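Local atomic coordinates of probable hydrolase (PDB entry 7AL6), a protein that is of unknown function but has the alpha/beta hydrolase fold and is probably a hydrolase, possibly one acting on lipids. Residues A47-G52 against A271-V276; L124-I129 against G261-H266; I31-W36 against L82-V87; H63-H68 against A186-E191. All blocks are in the same frame, centred on the assembly; numbering follows the deposited sequence.

Contact 1: residues A47-G52 against A271-V276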
loop_
_atom_site.group_PDB
_atom_site.type_symbol
_atom_site.label_atom_id
_atom_site.label_comp_id
_atom_site.label_asym_id
_atom_site.label_seq_id
_atom_site.Cartn_x
_atom_site.Cartn_y
_atom_site.Cartn_z
ATOM N N ALA A 47 17.322 27.211 12.437
ATOM C CA ALA A 47 17.997 26.884 11.168
ATOM C C ALA A 47 18.392 28.156 10.429
ATOM O O ALA A 47 19.492 28.206 9.947
ATOM C CB ALA A 47 17.152 25.990 10.308
ATOM N N PRO A 48 17.575 29.211 10.313
ATOM C CA PRO A 48 17.977 30.396 9.582
ATOM C C PRO A 48 19.206 31.092 10.175
ATOM O O PRO A 48 19.827 31.783 9.477
ATOM C CB PRO A 48 16.761 31.318 9.669
ATOM C CG PRO A 48 15.633 30.401 9.940
ATOM C CD PRO A 48 16.223 29.316 10.806
ATOM N N LYS A 49 19.442 30.940 11.470
ATOM C CA LYS A 49 20.571 31.562 12.206
ATOM C C LYS A 49 21.889 30.804 11.999
ATOM O O LYS A 49 22.904 31.321 12.395
ATOM C CB LYS A 49 20.220 31.639 13.689
ATOM C CG LYS A 49 19.079 32.580 14.023
ATOM C CD LYS A 49 18.723 32.590 15.469
ATOM C CE LYS A 49 17.652 33.598 15.803
ATOM N NZ LYS A 49 16.440 33.408 14.986
ATOM N N LEU A 50 21.865 29.586 11.480
ATOM C CA LEU A 50 23.088 28.785 11.272
ATOM C C LEU A 50 23.585 28.944 9.838
ATOM O O LEU A 50 23.374 28.050 9.054
ATOM C CB LEU A 50 22.783 27.335 11.628
ATOM C CG LEU A 50 22.476 27.090 13.100
ATOM C CD1 LEU A 50 22.037 25.668 13.329
ATOM C CD2 LEU A 50 23.672 27.435 13.964
ATOM N N ALA A 51 24.286 30.033 9.551
ATOM C CA ALA A 51 24.824 30.335 8.233
ATOM C C ALA A 51 25.842 29.288 7.797
ATOM O O ALA A 51 26.530 28.668 8.605
ATOM C CB ALA A 51 25.487 31.712 8.255
ATOM N N GLY A 52 25.951 29.086 6.498
ATOM C CA GLY A 52 26.966 28.158 6.041
ATOM C C GLY A 52 26.648 26.687 6.223
ATOM O O GLY A 52 27.432 25.845 5.751
ATOM N N ALA A 271 15.148 34.521 22.024
ATOM C CA ALA A 271 16.276 34.486 22.948
ATOM C C ALA A 271 16.895 33.091 23.012
ATOM O O ALA A 271 18.107 32.941 22.915
ATOM C CB ALA A 271 15.833 34.925 24.348
ATOM N N GLY A 272 16.072 32.056 23.177
ATOM C CA GLY A 272 16.600 30.708 23.133
ATOM C C GLY A 272 17.179 30.363 21.778
ATOM O O GLY A 272 18.266 29.792 21.688
ATOM N N ALA A 273 16.468 30.720 20.699
ATOM C CA ALA A 273 16.958 30.383 19.371
ATOM C C ALA A 273 18.355 30.926 19.174
ATOM O O ALA A 273 19.233 30.246 18.630
ATOM C CB ALA A 273 16.028 30.940 18.290
ATOM N N GLN A 274 18.578 32.169 19.590
ATOM C CA GLN A 274 19.871 32.800 19.340
ATOM C C GLN A 274 20.977 32.138 20.146
ATOM O O GLN A 274 22.112 32.018 19.683
ATOM C CB GLN A 274 19.822 34.274 19.719
ATOM C CG GLN A 274 19.297 35.173 18.648
ATOM C CD GLN A 274 18.917 36.546 19.185
ATOM O OE1 GLN A 274 17.955 37.154 18.721
ATOM N NE2 GLN A 274 19.676 37.038 20.160
ATOM N N ALA A 275 20.677 31.817 21.392
ATOM C CA ALA A 275 21.680 31.248 22.262
ATOM C C ALA A 275 22.062 29.870 21.772
ATOM O O ALA A 275 23.241 29.552 21.704
ATOM C CB ALA A 275 21.162 31.187 23.688
ATOM N N VAL A 276 21.079 29.041 21.408
ATOM C CA VAL A 276 21.430 27.763 20.802
ATOM C C VAL A 276 22.230 27.983 19.533
ATOM O O VAL A 276 23.254 27.329 19.297
ATOM C CB VAL A 276 20.169 26.915 20.549
ATOM C CG1 VAL A 276 20.574 25.638 19.802
ATOM C CG2 VAL A 276 19.490 26.598 21.880
#

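Contact 2: residues L124-I129 against G261-H266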
loop_
_atom_site.group_PDB
_atom_site.type_symbol
_atom_site.label_atom_id
_atom_site.label_comp_id
_atom_site.label_asym_id
_atom_site.label_seq_id
_atom_site.Cartn_x
_atom_site.Cartn_y
_atom_site.Cartn_z
ATOM N N LEU A 124 23.075 18.234 19.499
ATOM C CA LEU A 124 21.940 17.663 20.211
ATOM C C LEU A 124 21.294 18.730 21.087
ATOM O O LEU A 124 21.998 19.456 21.806
ATOM C CB LEU A 124 22.368 16.475 21.033
ATOM C CG LEU A 124 23.195 15.403 20.314
ATOM C CD1 LEU A 124 23.588 14.312 21.278
ATOM C CD2 LEU A 124 22.419 14.788 19.142
ATOM N N ILE A 125 19.968 18.804 21.042
ATOM C CA ILE A 125 19.192 19.739 21.893
ATOM C C ILE A 125 18.354 18.939 22.904
ATOM O O ILE A 125 17.378 18.323 22.497
ATOM C CB ILE A 125 18.318 20.697 21.076
ATOM C CG1 ILE A 125 19.111 21.441 20.007
ATOM C CG2 ILE A 125 17.604 21.658 21.993
ATOM C CD1 ILE A 125 18.259 22.210 19.054
ATOM N N ASP A 126 18.771 18.903 24.164
ATOM C CA ASP A 126 18.020 18.358 25.311
ATOM C C ASP A 126 17.547 16.922 25.107
ATOM O O ASP A 126 16.454 16.652 25.484
ATOM C CB ASP A 126 16.845 19.269 25.629
ATOM C CG ASP A 126 16.578 19.355 27.113
ATOM O OD1 ASP A 126 17.520 19.547 27.830
ATOM O OD2 ASP A 126 15.450 19.194 27.500
ATOM N N GLY A 127 18.354 16.068 24.506
ATOM C CA GLY A 127 18.053 14.644 24.320
ATOM C C GLY A 127 19.321 13.845 24.191
ATOM O O GLY A 127 20.260 14.370 23.684
ATOM N N LEU A 128 19.307 12.598 24.612
ATOM C CA LEU A 128 20.454 11.720 24.517
ATOM C C LEU A 128 20.064 10.260 24.349
ATOM O O LEU A 128 20.390 9.618 23.324
ATOM C CB LEU A 128 21.323 11.891 25.766
ATOM C CG LEU A 128 22.638 11.125 25.684
ATOM C CD1 LEU A 128 23.457 11.738 24.536
ATOM C CD2 LEU A 128 23.428 11.175 26.952
ATOM N N ILE A 129 19.373 9.707 25.341
ATOM C CA ILE A 129 19.040 8.286 25.306
ATOM C C ILE A 129 17.539 8.137 25.489
ATOM O O ILE A 129 16.876 9.029 26.030
ATOM C CB ILE A 129 19.786 7.487 26.398
ATOM C CG1 ILE A 129 19.680 8.207 27.733
ATOM C CG2 ILE A 129 21.263 7.286 26.014
ATOM C CD1 ILE A 129 20.127 7.349 28.914
ATOM N N GLY A 261 15.702 27.959 30.010
ATOM C CA GLY A 261 14.477 27.740 29.261
ATOM C C GLY A 261 13.986 26.329 29.422
ATOM O O GLY A 261 14.527 25.530 30.199
ATOM N N GLY A 262 12.951 26.010 28.648
ATOM C CA GLY A 262 12.335 24.699 28.681
ATOM C C GLY A 262 12.905 23.729 27.644
ATOM O O GLY A 262 13.864 24.009 26.933
ATOM N N HIS A 263 12.252 22.566 27.551
ATOM C CA HIS A 263 12.663 21.517 26.634
ATOM C C HIS A 263 12.692 21.967 25.168
ATOM O O HIS A 263 13.525 21.487 24.378
ATOM C CB HIS A 263 11.706 20.378 26.817
ATOM C CG HIS A 263 12.016 19.180 25.998
ATOM N ND1 HIS A 263 13.236 18.546 26.045
ATOM C CD2 HIS A 263 11.256 18.481 25.128
ATOM C CE1 HIS A 263 13.206 17.488 25.258
ATOM N NE2 HIS A 263 12.018 17.431 24.683
ATOM N N HIS A 264 11.839 22.915 24.799
ATOM C CA HIS A 264 11.812 23.493 23.458
ATOM C C HIS A 264 12.494 24.836 23.409
ATOM O O HIS A 264 12.075 25.710 22.649
ATOM C CB HIS A 264 10.372 23.612 22.967
ATOM C CG HIS A 264 9.786 22.314 22.511
ATOM N ND1 HIS A 264 9.357 21.341 23.385
ATOM C CD2 HIS A 264 9.584 21.819 21.260
ATOM C CE1 HIS A 264 8.895 20.306 22.700
ATOM N NE2 HIS A 264 9.031 20.570 21.407
ATOM N N LEU A 265 13.599 25.016 24.156
ATOM C CA LEU A 265 14.179 26.350 24.290
ATOM C C LEU A 265 14.542 26.972 22.954
ATOM O O LEU A 265 14.558 28.206 22.825
ATOM C CB LEU A 265 15.406 26.317 25.209
ATOM C CG LEU A 265 16.704 25.773 24.635
ATOM C CD1 LEU A 265 17.844 26.075 25.644
ATOM C CD2 LEU A 265 16.631 24.274 24.355
ATOM N N HIS A 266 14.921 26.164 21.975
ATOM C CA HIS A 266 15.329 26.603 20.617
ATOM C C HIS A 266 14.137 27.159 19.834
ATOM O O HIS A 266 14.369 27.848 18.897
ATOM C CB HIS A 266 16.005 25.467 19.849
ATOM C CG HIS A 266 15.068 24.381 19.493
ATOM N ND1 HIS A 266 14.465 23.626 20.418
ATOM C CD2 HIS A 266 14.614 23.947 18.316
ATOM C CE1 HIS A 266 13.692 22.755 19.831
ATOM N NE2 HIS A 266 13.771 22.929 18.559
#

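Contact 3: residues I31-W36 against L82-V87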
loop_
_atom_site.group_PDB
_atom_site.type_symbol
_atom_site.label_atom_id
_atom_site.label_comp_id
_atom_site.label_asym_id
_atom_site.label_seq_id
_atom_site.Cartn_x
_atom_site.Cartn_y
_atom_site.Cartn_z
ATOM N N ILE A 31 21.279 17.160 8.392
ATOM C CA ILE A 31 19.871 16.786 8.526
ATOM C C ILE A 31 19.417 17.128 9.939
ATOM O O ILE A 31 20.059 16.714 10.921
ATOM C CB ILE A 31 19.647 15.294 8.215
ATOM C CG1 ILE A 31 20.172 14.992 6.826
ATOM C CG2 ILE A 31 18.139 14.954 8.261
ATOM C CD1 ILE A 31 20.198 13.461 6.481
ATOM N N ALA A 32 18.334 17.910 10.039
ATOM C CA ALA A 32 17.741 18.303 11.310
ATOM C C ALA A 32 16.523 17.445 11.618
ATOM O O ALA A 32 15.591 17.339 10.802
ATOM C CB ALA A 32 17.358 19.787 11.294
ATOM N N LEU A 33 16.520 16.855 12.812
ATOM C CA LEU A 33 15.521 15.895 13.246
ATOM C C LEU A 33 14.775 16.409 14.486
ATOM O O LEU A 33 15.399 16.793 15.488
ATOM C CB LEU A 33 16.202 14.555 13.539
ATOM C CG LEU A 33 17.093 13.967 12.444
ATOM C CD1 LEU A 33 17.620 12.623 12.952
ATOM C CD2 LEU A 33 16.281 13.763 11.183
ATOM N N HIS A 34 13.427 16.352 14.448
ATOM C CA HIS A 34 12.588 16.964 15.467
ATOM C C HIS A 34 12.169 15.941 16.536
ATOM O O HIS A 34 12.439 14.737 16.453
ATOM C CB HIS A 34 11.362 17.639 14.823
ATOM C CG HIS A 34 10.499 16.698 14.032
ATOM N ND1 HIS A 34 9.659 15.792 14.635
ATOM C CD2 HIS A 34 10.366 16.504 12.689
ATOM C CE1 HIS A 34 9.058 15.059 13.705
ATOM N NE2 HIS A 34 9.472 15.470 12.517
ATOM N N GLY A 35 11.420 16.436 17.503
ATOM C CA GLY A 35 10.884 15.698 18.654
ATOM C C GLY A 35 9.637 14.898 18.339
ATOM O O GLY A 35 9.024 15.118 17.327
ATOM N N TRP A 36 9.276 13.987 19.220
ATOM C CA TRP A 36 8.088 13.127 19.044
ATOM C C TRP A 36 6.829 14.012 18.946
ATOM O O TRP A 36 6.710 14.902 19.766
ATOM C CB TRP A 36 8.040 12.165 20.215
ATOM C CG TRP A 36 6.942 11.160 20.207
ATOM C CD1 TRP A 36 6.784 10.112 19.365
ATOM C CD2 TRP A 36 5.934 11.017 21.208
ATOM N NE1 TRP A 36 5.708 9.366 19.737
ATOM C CE2 TRP A 36 5.153 9.911 20.851
ATOM C CE3 TRP A 36 5.559 11.776 22.320
ATOM C CZ2 TRP A 36 4.047 9.521 21.594
ATOM C CZ3 TRP A 36 4.469 11.390 23.052
ATOM C CH2 TRP A 36 3.727 10.274 22.692
ATOM N N LEU A 82 16.862 4.323 9.964
ATOM C CA LEU A 82 16.953 3.881 8.578
ATOM C C LEU A 82 16.444 4.969 7.627
ATOM O O LEU A 82 17.089 5.264 6.610
ATOM C CB LEU A 82 16.174 2.565 8.412
ATOM C CG LEU A 82 16.159 2.003 6.972
ATOM C CD1 LEU A 82 17.583 1.740 6.438
ATOM C CD2 LEU A 82 15.319 0.771 6.841
ATOM N N ASP A 83 15.285 5.585 7.944
ATOM C CA ASP A 83 14.741 6.660 7.088
ATOM C C ASP A 83 15.761 7.775 6.857
ATOM O O ASP A 83 15.946 8.249 5.733
ATOM C CB ASP A 83 13.474 7.275 7.695
ATOM C CG ASP A 83 12.323 6.290 7.776
ATOM O OD1 ASP A 83 12.368 5.213 7.142
ATOM O OD2 ASP A 83 11.349 6.632 8.435
ATOM N N VAL A 84 16.415 8.219 7.932
ATOM C CA VAL A 84 17.376 9.317 7.828
ATOM C C VAL A 84 18.544 8.920 6.940
ATOM O O VAL A 84 18.970 9.677 6.065
ATOM C CB VAL A 84 17.837 9.726 9.242
ATOM C CG1 VAL A 84 18.930 10.761 9.169
ATOM C CG2 VAL A 84 16.639 10.287 10.035
ATOM N N LEU A 85 19.039 7.700 7.092
ATOM C CA LEU A 85 20.150 7.163 6.272
ATOM C C LEU A 85 19.733 7.154 4.793
ATOM O O LEU A 85 20.496 7.554 3.966
ATOM C CB LEU A 85 20.481 5.757 6.771
ATOM C CG LEU A 85 21.621 5.061 6.052
ATOM C CD1 LEU A 85 22.894 5.860 6.154
ATOM C CD2 LEU A 85 21.831 3.667 6.594
ATOM N N MET A 86 18.521 6.728 4.502
ATOM C CA MET A 86 17.988 6.684 3.125
ATOM C C MET A 86 17.788 8.105 2.594
ATOM O O MET A 86 17.915 8.282 1.415
ATOM C CB MET A 86 16.734 5.824 3.058
ATOM C CG MET A 86 17.084 4.384 3.281
ATOM S SD MET A 86 15.769 3.252 3.064
ATOM C CE MET A 86 16.576 1.951 2.153
ATOM N N VAL A 87 17.428 9.060 3.445
ATOM C CA VAL A 87 17.283 10.472 3.018
ATOM C C VAL A 87 18.653 10.952 2.539
ATOM O O VAL A 87 18.729 11.493 1.469
ATOM C CB VAL A 87 16.741 11.376 4.135
ATOM C CG1 VAL A 87 17.072 12.823 3.856
ATOM C CG2 VAL A 87 15.255 11.196 4.347
#

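Contact 4: residues H63-H68 against A186-E191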
loop_
_atom_site.group_PDB
_atom_site.type_symbol
_atom_site.label_atom_id
_atom_site.label_comp_id
_atom_site.label_asym_id
_atom_site.label_seq_id
_atom_site.Cartn_x
_atom_site.Cartn_y
_atom_site.Cartn_z
ATOM N N HIS A 63 4.563 12.353 10.865
ATOM C CA HIS A 63 4.661 13.701 11.467
ATOM C C HIS A 63 4.625 14.775 10.379
ATOM O O HIS A 63 4.923 14.471 9.262
ATOM C CB HIS A 63 5.956 13.880 12.261
ATOM C CG HIS A 63 6.129 13.019 13.462
ATOM N ND1 HIS A 63 6.373 11.696 13.387
ATOM C CD2 HIS A 63 6.167 13.320 14.768
ATOM C CE1 HIS A 63 6.513 11.209 14.581
ATOM N NE2 HIS A 63 6.394 12.172 15.435
ATOM N N GLY A 64 4.218 15.983 10.733
ATOM C CA GLY A 64 4.245 17.134 9.827
ATOM C C GLY A 64 3.546 16.821 8.525
ATOM O O GLY A 64 2.411 16.408 8.527
ATOM N N HIS A 65 4.263 16.987 7.441
ATOM C CA HIS A 65 3.710 16.691 6.110
ATOM C C HIS A 65 4.280 15.414 5.482
ATOM O O HIS A 65 4.011 15.130 4.297
ATOM C CB HIS A 65 3.926 17.908 5.195
ATOM C CG HIS A 65 3.080 19.093 5.587
ATOM N ND1 HIS A 65 3.284 20.363 5.099
ATOM C CD2 HIS A 65 2.046 19.187 6.460
ATOM C CE1 HIS A 65 2.399 21.185 5.642
ATOM N NE2 HIS A 65 1.639 20.496 6.475
ATOM N N SER A 66 5.037 14.618 6.238
ATOM C CA SER A 66 5.568 13.370 5.700
ATOM C C SER A 66 4.457 12.328 5.639
ATOM O O SER A 66 3.526 12.343 6.433
ATOM C CB SER A 66 6.744 12.853 6.558
ATOM O OG SER A 66 7.942 13.528 6.185
ATOM N N ALA A 67 4.602 11.371 4.741
ATOM C CA ALA A 67 3.610 10.314 4.690
ATOM C C ALA A 67 3.602 9.509 5.980
ATOM O O ALA A 67 4.612 9.406 6.680
ATOM C CB ALA A 67 3.900 9.404 3.501
ATOM N N HIS A 68 2.435 8.950 6.294
ATOM C CA HIS A 68 2.334 7.848 7.234
ATOM C C HIS A 68 2.953 6.588 6.630
ATOM O O HIS A 68 2.931 6.376 5.419
ATOM C CB HIS A 68 0.871 7.561 7.592
ATOM C CG HIS A 68 0.156 8.718 8.179
ATOM N ND1 HIS A 68 0.652 9.431 9.248
ATOM C CD2 HIS A 68 -0.997 9.328 7.814
ATOM C CE1 HIS A 68 -0.175 10.417 9.532
ATOM N NE2 HIS A 68 -1.179 10.377 8.675
ATOM N N ALA A 186 1.933 24.288 14.777
ATOM C CA ALA A 186 0.589 24.130 14.222
ATOM C C ALA A 186 0.527 24.427 12.727
ATOM O O ALA A 186 -0.313 23.861 12.028
ATOM C CB ALA A 186 -0.412 25.059 14.927
ATOM N N GLN A 187 1.384 25.289 12.219
ATOM C CA GLN A 187 1.399 25.666 10.789
ATOM C C GLN A 187 1.679 24.438 9.915
ATOM O O GLN A 187 1.245 24.436 8.799
ATOM C CB GLN A 187 2.405 26.778 10.545
ATOM C CG GLN A 187 2.033 28.053 11.262
ATOM C CD GLN A 187 2.588 29.265 10.574
ATOM O OE1 GLN A 187 3.775 29.520 10.606
ATOM N NE2 GLN A 187 1.717 30.012 9.930
ATOM N N ARG A 188 2.486 23.505 10.404
ATOM C CA ARG A 188 2.880 22.267 9.708
ATOM C C ARG A 188 2.220 21.031 10.315
ATOM O O ARG A 188 2.343 20.013 9.709
ATOM C CB ARG A 188 4.403 22.150 9.793
ATOM C CG ARG A 188 5.070 21.405 8.655
ATOM C CD ARG A 188 6.585 21.403 8.680
ATOM N NE ARG A 188 7.111 20.507 7.684
ATOM C CZ ARG A 188 7.568 20.873 6.508
ATOM N NH1 ARG A 188 7.644 22.142 6.184
ATOM N NH2 ARG A 188 7.989 19.960 5.668
ATOM N N GLY A 189 1.542 21.131 11.452
ATOM C CA GLY A 189 1.000 19.965 12.170
ATOM C C GLY A 189 -0.507 19.815 12.135
ATOM O O GLY A 189 -0.993 18.849 12.631
ATOM N N LEU A 190 -1.227 20.750 11.561
ATOM C CA LEU A 190 -2.693 20.688 11.502
ATOM C C LEU A 190 -3.181 20.278 10.113
ATOM O O LEU A 190 -2.671 20.765 9.085
ATOM C CB LEU A 190 -3.292 22.054 11.857
ATOM C CG LEU A 190 -3.024 22.504 13.300
ATOM C CD1 LEU A 190 -3.760 23.772 13.611
ATOM C CD2 LEU A 190 -3.470 21.407 14.221
ATOM N N GLU A 191 -4.167 19.414 10.100
ATOM C CA GLU A 191 -4.888 19.128 8.888
ATOM C C GLU A 191 -6.366 19.454 9.036
ATOM O O GLU A 191 -6.928 19.320 10.116
ATOM C CB GLU A 191 -4.739 17.660 8.479
ATOM C CG GLU A 191 -5.379 16.689 9.369
ATOM C CD GLU A 191 -5.157 15.266 8.849
ATOM O OE1 GLU A 191 -4.171 14.625 9.270
ATOM O OE2 GLU A 191 -5.927 14.810 7.985
HETATM O O HOH W 1 0.289 18.278 9.330
HETATM O O HOH W 2 -0.121 21.796 8.478
HETATM O O HOH W 3 -3.478 12.122 8.318
#

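Contact 1: residues A47-G52 against A271-V276
The carboxamide of Gln274, the one flat side-chain group among the touching residues, turns neither face nor edge to Lys49; it is the aliphatic root of Gln274 that is met instead. Lys49 CE lies 3.6 Å from Gln274 CG, and the two chains run at a slant to each other. Beyond CG the Gln274 chain is extended, and its amide makes no contact with the loop.

The second surface met by the lysine is Ala273, one residue earlier on helix 270-284. Its CB points at the loop and sits 4.0 Å from Lys49 CE, while Lys49 CD rests 4.0 Å from the carbonyl oxygen Ala273 O. The lysine therefore lies with its last two methylenes against one turn of helix, over the step between Ala273 and Gln274.

Its shape explains the reach. CG stands opposite the carbonyl carbon (chi1 -67°), the chain is straight as far as CE, and a final bend (chi4 55°) turns NZ along the helix toward its start, still beside the Ala273 methyl. There the ammonium group forms a salt bridge with Glu270 and a hydrogen bond with the carbonyl oxygen of Arg45. The next residue, Leu50, packs on Phe280 and Ala281 further along helix 270-284.

Between 47-52 and 271-276 the contact is thus made by the lysine methylenes against a methyl, a methylene and a backbone carbonyl, with no polar bond between the two segments. The charge is dealt with by Glu270 and Arg45, so that the loop before strand 53-58 is tied to the C-terminal helix by hydrophobic contact along the lysine stem and by electrostatics at its end.

Contact 2: residues L124-I129 against G261-H266
His263 reaches Asp126 with its imidazole. Starting at CB, which lies 4.0 Å from Asp126 OD2, the side chain leaves with CG opposite the backbone N (chi1 -177°), a torsion that turns the ND1 edge of the ring to the carboxylate. ND1 makes the decisive contact, donating to Asp126 OD2 at 2.7 Å with an N-H...O angle of 174°. The acceptor lies in the ring plane and uses its anti lone pair, although the carboxylate and ring planes are inclined by 56°. At the same edge His263 CE1 lies 3.4 Å from the backbone oxygen Asp126 O, which is in the ring plane, and NE2 at the far end is hydrogen-bonded to Ser102 OG.

Asp126 is itself held firmly: OD2 also accepts from Met238 N, and OD1 from Ala234 N, which would fix the rotation of the carboxylate.

Next to this polar pair, Ile125 supplies the apolar half. Its CG2 touches Leu265 CD2 at 3.7 Å, and its CD1 stands over one face of the His266 ring, offset toward the rim, in a CH-pi contact 4.2 Å from the centroid. The polar end of His266 is occupied by Ser42.

Ser102, His263 and Asp126 together are consistent with the Ser-His-Asp catalytic triad of the alpha/beta hydrolase fold, the serine lying on what appears to be a GxSxG nucleophile elbow. The presumed acid follows strand 119-125, sixth across the sheet, rather than the seventh, where it more often lies; pancreatic lipase has its triad aspartate in the same alternative position.

Contact 3: residues I31-W36 against L82-V87
A beta-alpha-beta crossover of the alpha/beta hydrolase core brings Ile31 and Leu33 of strand 28-33 against Val84 and Val87 of helix 77-91. The axes of 82-87 and 31-33 approach to 10.6 Å and run nearly antiparallel (157°); Ile31 and Leu33, two apart on the strand, both face the helix.

Val84 lies between the two strand residues. Its CG2 meets Leu33 CD2 tip to tip at 3.7 Å, whereas its CG1 lies 4.0 Å from Ile31 CD1, the two side chains sliding past one another in opposite directions. Ile31 CD1 carries on to Val87 CG1 at 4.1 Å, bridging two successive turns of the helix. Val84 CG1 stands opposite its backbone N (chi1 174°), which leaves CG2 facing Leu33. All four side chains are buried, and the contact is purely hydrophobic.

The helix connects strand 53-58 to strand 96-101 and passes over strand 28-33 between them; Leu58 and Leu98 of those flanking strands also touch Val84. Helix 103-114 packs alongside, through Val107 against Leu33 and Leu111 against Val84, while Leu85 and Met86, elsewhere on helix 77-91, pack on Leu150 of the second subunit.

Contact 4: residues H63-H68 against A186-E191
Arg188 O, near the end of helix 179-189, is approached from several directions. Water 1 donates to it at 2.7 Å and also to Gly64 O at 2.9 Å, bridging the two backbones, and the CA-H of Gly64 adds a C-H...O contact, with Gly64 CA 3.5 Å from Arg188 O. This close approach occurs in a type II' turn from His63 to Ser66, in which Gly64 adopts a positive phi (53°).

The next residue of the turn, His65, turns one ring face to the arginine chain. Arg188 CG stands over the centre of that face, 4.0 Å from the ring centroid, in a nearly perpendicular CH-pi contact. At the ring edge, His65 NE2 is hydrogen-bonded to water 2 at 3.0 Å, a water also near the carbonyl oxygens Gln187 O and Leu190 O. Farther out, water 3 joins His68 NE2 (2.9 Å) to Glu191 OE1 (2.8 Å).

With its chain extended from CG to NE (chi3 171°), Arg188 carries the guanidinium beyond His65 to salt bridges with Asp59 and Glu7. Asp59 also accepts from His65 N, so one carboxylate holds both sides of the contact.

The loop between strand 53-58 and helix 77-91 is thereby joined to the end of helix 179-189 and the start of hairpin strand 190-193. Ala18 of strand 16-22 touches both His65 and Arg188, and the side chains of Gln187 and Glu191 are hydrogen-bonded to Gln4 and Ser11 of the third subunit.

Overall arrangement
The four contacts are spread over the central sheet, the helices that cover it and the loops that follow its strands. Contact 2 holds His263 and Asp126, two members of the probable triad; the His263 side chain is about 13 Å from a bound PEG molecule. Contact 1, its centre about 14 Å from that of contact 2, touches it directly: Ala273 CB meets His266 O at 3.6 Å, helix 270-284 following helix 265-268 in the chain. Contacts 2 and 3 share the sheet without touching, their centres about 17 Å apart. Contact 3 leads into contact 4 through two histidines, His34 CE1 lying 3.5 Å from His63 CD2. Contacts 1 and 4 are the farthest apart, about 23 Å between centres.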